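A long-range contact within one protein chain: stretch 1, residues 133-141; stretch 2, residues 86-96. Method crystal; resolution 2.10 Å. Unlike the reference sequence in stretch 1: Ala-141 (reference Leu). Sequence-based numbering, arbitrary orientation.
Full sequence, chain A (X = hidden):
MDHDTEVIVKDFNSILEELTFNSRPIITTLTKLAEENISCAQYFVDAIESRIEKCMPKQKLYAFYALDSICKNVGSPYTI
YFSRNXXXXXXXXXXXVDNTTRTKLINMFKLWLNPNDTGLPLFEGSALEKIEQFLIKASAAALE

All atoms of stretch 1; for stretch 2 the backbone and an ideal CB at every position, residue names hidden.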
# COMPACT_ATOMS: atom_id res chain seq x y z
N GLN A 133 15.12 -8.15 4.48
CA GLN A 133 15.86 -9.39 4.25
C GLN A 133 15.62 -9.89 2.83
O GLN A 133 16.55 -10.28 2.14
CB GLN A 133 15.45 -10.47 5.25
CG GLN A 133 15.61 -10.00 6.69
CD GLN A 133 15.18 -11.04 7.71
OE1 GLN A 133 14.20 -11.78 7.50
NE2 GLN A 133 15.89 -11.09 8.83
N PHE A 134 14.36 -9.87 2.41
CA PHE A 134 14.00 -10.28 1.06
C PHE A 134 14.72 -9.39 0.01
O PHE A 134 15.26 -9.89 -0.95
CB PHE A 134 12.49 -10.17 0.87
CG PHE A 134 12.06 -10.18 -0.58
CD1 PHE A 134 12.14 -11.35 -1.34
CD2 PHE A 134 11.61 -9.01 -1.19
CE1 PHE A 134 11.78 -11.35 -2.69
CE2 PHE A 134 11.25 -8.98 -2.54
CZ PHE A 134 11.33 -10.15 -3.30
N LEU A 135 14.71 -8.08 0.20
CA LEU A 135 15.37 -7.20 -0.75
C LEU A 135 16.88 -7.49 -0.85
O LEU A 135 17.47 -7.46 -1.94
CB LEU A 135 15.12 -5.72 -0.39
CG LEU A 135 13.67 -5.25 -0.68
CD1 LEU A 135 13.53 -3.80 -0.29
CD2 LEU A 135 13.33 -5.42 -2.19
N ILE A 136 17.51 -7.77 0.30
CA ILE A 136 18.93 -8.13 0.32
C ILE A 136 19.12 -9.42 -0.51
O ILE A 136 20.01 -9.51 -1.35
CB ILE A 136 19.40 -8.36 1.76
CG1 ILE A 136 19.50 -7.02 2.49
CG2 ILE A 136 20.76 -9.08 1.78
CD1 ILE A 136 19.73 -7.16 4.00
N LYS A 137 18.26 -10.41 -0.30
CA LYS A 137 18.35 -11.67 -1.06
C LYS A 137 17.99 -11.49 -2.54
O LYS A 137 18.12 -12.43 -3.32
CB LYS A 137 17.44 -12.76 -0.46
CG LYS A 137 17.96 -13.36 0.83
CD LYS A 137 19.41 -13.83 0.66
CE LYS A 137 20.10 -14.10 2.00
NZ LYS A 137 21.58 -14.02 1.82
N ALA A 138 17.52 -10.31 -2.92
CA ALA A 138 17.19 -10.04 -4.31
C ALA A 138 18.18 -9.04 -4.90
O ALA A 138 17.92 -8.43 -5.95
CB ALA A 138 15.75 -9.51 -4.41
N SER A 139 19.32 -8.87 -4.23
CA SER A 139 20.36 -7.93 -4.67
C SER A 139 19.72 -6.56 -4.90
O SER A 139 20.06 -5.87 -5.86
CB SER A 139 21.01 -8.40 -5.97
OG SER A 139 21.27 -9.79 -5.92
N ALA A 140 18.83 -6.17 -3.99
CA ALA A 140 18.11 -4.91 -4.13
C ALA A 140 18.32 -3.94 -2.97
O ALA A 140 17.87 -2.80 -3.04
CB ALA A 140 16.61 -5.20 -4.31
N ALA A 141 18.98 -4.39 -1.92
CA ALA A 141 19.28 -3.57 -0.75
C ALA A 141 20.66 -4.02 -0.27
O ALA A 141 21.03 -5.18 -0.48
CB ALA A 141 18.23 -3.80 0.38
N UNK A 86 1.45 -7.10 4.67
CA UNK A 86 2.43 -6.24 4.00
C UNK A 86 3.60 -6.98 3.38
O UNK A 86 3.88 -6.82 2.21
CB UNK A 86 2.97 -5.21 5.00
N UNK A 87 4.29 -7.80 4.17
CA UNK A 87 5.43 -8.54 3.64
C UNK A 87 5.07 -9.49 2.49
O UNK A 87 5.73 -9.48 1.45
CB UNK A 87 6.08 -9.34 4.77
N UNK A 88 4.05 -10.33 2.68
CA UNK A 88 3.66 -11.25 1.61
C UNK A 88 3.21 -10.50 0.38
O UNK A 88 3.54 -10.87 -0.73
CB UNK A 88 2.55 -12.19 2.08
N UNK A 89 2.42 -9.44 0.57
CA UNK A 89 1.94 -8.64 -0.55
C UNK A 89 3.09 -7.96 -1.30
O UNK A 89 3.14 -7.95 -2.52
CB UNK A 89 0.95 -7.59 -0.05
N UNK A 90 4.01 -7.38 -0.54
CA UNK A 90 5.15 -6.69 -1.12
C UNK A 90 6.04 -7.63 -1.92
O UNK A 90 6.37 -7.36 -3.07
CB UNK A 90 5.97 -6.01 -0.02
N UNK A 91 6.45 -8.72 -1.28
CA UNK A 91 7.31 -9.72 -1.91
C UNK A 91 6.67 -10.31 -3.17
O UNK A 91 7.32 -10.43 -4.20
CB UNK A 91 7.63 -10.84 -0.92
N UNK A 92 5.40 -10.68 -3.09
CA UNK A 92 4.73 -11.27 -4.25
C UNK A 92 4.67 -10.27 -5.40
O UNK A 92 4.90 -10.65 -6.55
CB UNK A 92 3.32 -11.73 -3.88
N UNK A 93 4.38 -9.01 -5.09
CA UNK A 93 4.31 -7.99 -6.12
C UNK A 93 5.67 -7.78 -6.76
O UNK A 93 5.79 -7.75 -7.98
CB UNK A 93 3.79 -6.67 -5.54
N UNK A 94 6.69 -7.64 -5.92
CA UNK A 94 8.06 -7.44 -6.38
C UNK A 94 8.48 -8.54 -7.35
O UNK A 94 9.12 -8.28 -8.37
CB UNK A 94 9.02 -7.39 -5.19
N UNK A 95 8.12 -9.77 -7.03
CA UNK A 95 8.47 -10.92 -7.87
C UNK A 95 7.71 -10.96 -9.19
O UNK A 95 8.09 -11.69 -10.12
CB UNK A 95 8.21 -12.22 -7.10
N UNK A 96 6.65 -10.16 -9.28
CA UNK A 96 5.81 -10.13 -10.49
C UNK A 96 5.85 -8.86 -11.31
O UNK A 96 5.05 -8.70 -12.24
CB UNK A 96 4.35 -10.38 -10.09

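Stretch 2 is helical over most of its length and runs at 20° to the helix at the start of stretch 1, in the same direction, the axes 11.2 Å apart at closest approach. Stretch 1 offers mainly apolar groups: the ring of Phe-134, the isobutyl group of Leu-135 and the methyls of Ala-138 and Ala-140.

Positions 86, 88 and 89 hold CB atoms far from stretch 1, which therefore sets no preference beyond helical backbone angles; they are Leu-86, Asn-88 and Leu-89. At 87 the CB points sideways, with nothing of stretch 1 within 5.5 Å. A short side chain would miss the partner, whereas a long apolar or aromatic one could reach Phe-134. The residue is Phe-87, chi1 t, whose CE1 lies 4.1 Å from Phe-134 CB.

Position 90 also points sideways, and only a long side chain could span the gap to Leu-135; a large aromatic, or perhaps methionine, would suit. Tyr-90 extends in the t rotamer, bringing its CE1 to 4.1 Å from Leu-135 CD2 at the ring edge, while its hydroxyl hydrogen-bonds elsewhere in the structure.

At 91 the ideal CB is 4.4 Å from Phe-134 CE2. A chain with aliphatic methylenes could cover the ring: leucine, methionine, lysine, arginine or glutamine. Lys-91 is fully extended, every chi near t; its CG sits over one face of Phe-134, 3.9 Å from the ring centroid, in a CH-pi contact.

Position 92 points away and 93 is out of reach, so many side chains would do. Arg-92 makes no contact with stretch 1; Thr-93 OG1 donates to Leu-89 O, 2.8 Å away, one turn earlier in its own helix.

Position 94 points toward stretch 1, its ideal CB 3.8 Å from Phe-134 CE2. Beyond lie Leu-135, Ala-138 and Ala-140; an aromatic ring spans this row, leucine or methionine would cover the part near Phe-134 and Leu-135, and the carbonyl of Ala-138 could reward a polar tip. Tyr-94, chi1 t, receives the edge of Phe-134 on its face in an offset arrangement, planes at 90° and centroids 5.3 Å apart. Its CE2 packs 3.5 Å from Leu-135 CD2, and its OH is 3.2 Å from Ala-140 CB. A water bridges the stretches, 2.7 Å from Tyr-94 OH and donating to Ala-138 O.

At 95 the CB points sideways, 5.3 Å from Phe-134 CZ, leaving room for a branched or flexible apolar chain. Leu-95 places CD2 3.9 Å from Phe-134 CZ, completing with 87, 91 and 94 the hole that holds Phe-134. Position 96, out of reach, is unconstrained by stretch 1; it is Leu-96.

Stretch 2, residues 86-96: LFNLYKRTYLL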
# COMPACT_ATOMS: atom_id res chain seq x y z
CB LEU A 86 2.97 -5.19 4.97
CG LEU A 86 3.79 -4.09 4.29
CD1 LEU A 86 2.85 -3.22 3.44
CD2 LEU A 86 4.51 -3.23 5.35
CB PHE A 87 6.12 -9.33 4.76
CG PHE A 87 7.09 -10.33 4.26
CD1 PHE A 87 8.22 -9.94 3.54
CD2 PHE A 87 6.89 -11.70 4.49
CE1 PHE A 87 9.14 -10.87 3.06
CE2 PHE A 87 7.80 -12.65 4.01
CZ PHE A 87 8.93 -12.23 3.30
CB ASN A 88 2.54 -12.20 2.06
CG ASN A 88 3.03 -13.22 3.08
OD1 ASN A 88 4.22 -13.39 3.26
ND2 ASN A 88 2.10 -13.91 3.73
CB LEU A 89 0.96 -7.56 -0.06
CG LEU A 89 -0.51 -7.97 0.02
CD1 LEU A 89 -1.34 -6.85 0.63
CD2 LEU A 89 -1.01 -8.32 -1.38
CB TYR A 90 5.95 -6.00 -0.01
CG TYR A 90 7.11 -5.17 -0.52
CD1 TYR A 90 8.31 -5.77 -0.92
CD2 TYR A 90 7.01 -3.79 -0.62
CE1 TYR A 90 9.37 -5.00 -1.41
CE2 TYR A 90 8.06 -3.02 -1.10
CZ TYR A 90 9.24 -3.64 -1.49
OH TYR A 90 10.29 -2.87 -1.95
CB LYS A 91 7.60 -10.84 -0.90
CG LYS A 91 8.31 -12.05 -1.51
CD LYS A 91 8.81 -13.03 -0.44
CE LYS A 91 9.51 -14.26 -1.08
NZ LYS A 91 10.08 -15.20 -0.05
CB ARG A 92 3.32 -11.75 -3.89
CG ARG A 92 3.33 -13.06 -3.11
CD ARG A 92 2.02 -13.34 -2.39
NE ARG A 92 2.18 -14.43 -1.42
CZ ARG A 92 1.29 -14.74 -0.48
NH1 ARG A 92 0.16 -14.05 -0.37
NH2 ARG A 92 1.55 -15.73 0.36
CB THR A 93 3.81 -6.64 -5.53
OG1 THR A 93 2.50 -6.83 -5.01
CG2 THR A 93 3.77 -5.51 -6.59
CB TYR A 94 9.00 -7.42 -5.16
CG TYR A 94 10.42 -6.98 -5.49
CD1 TYR A 94 11.30 -7.86 -6.11
CD2 TYR A 94 10.86 -5.69 -5.20
CE1 TYR A 94 12.61 -7.46 -6.43
CE2 TYR A 94 12.17 -5.27 -5.52
CZ TYR A 94 13.03 -6.17 -6.13
OH TYR A 94 14.31 -5.80 -6.45
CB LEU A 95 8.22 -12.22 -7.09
CG LEU A 95 9.14 -12.39 -5.87
CD1 LEU A 95 8.71 -13.58 -5.05
CD2 LEU A 95 10.61 -12.54 -6.34
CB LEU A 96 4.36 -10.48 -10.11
CG LEU A 96 4.12 -11.93 -9.62
CD1 LEU A 96 2.69 -12.09 -9.07
CD2 LEU A 96 4.37 -12.92 -10.77
O HOH W 1 15.80 -7.61 -7.69
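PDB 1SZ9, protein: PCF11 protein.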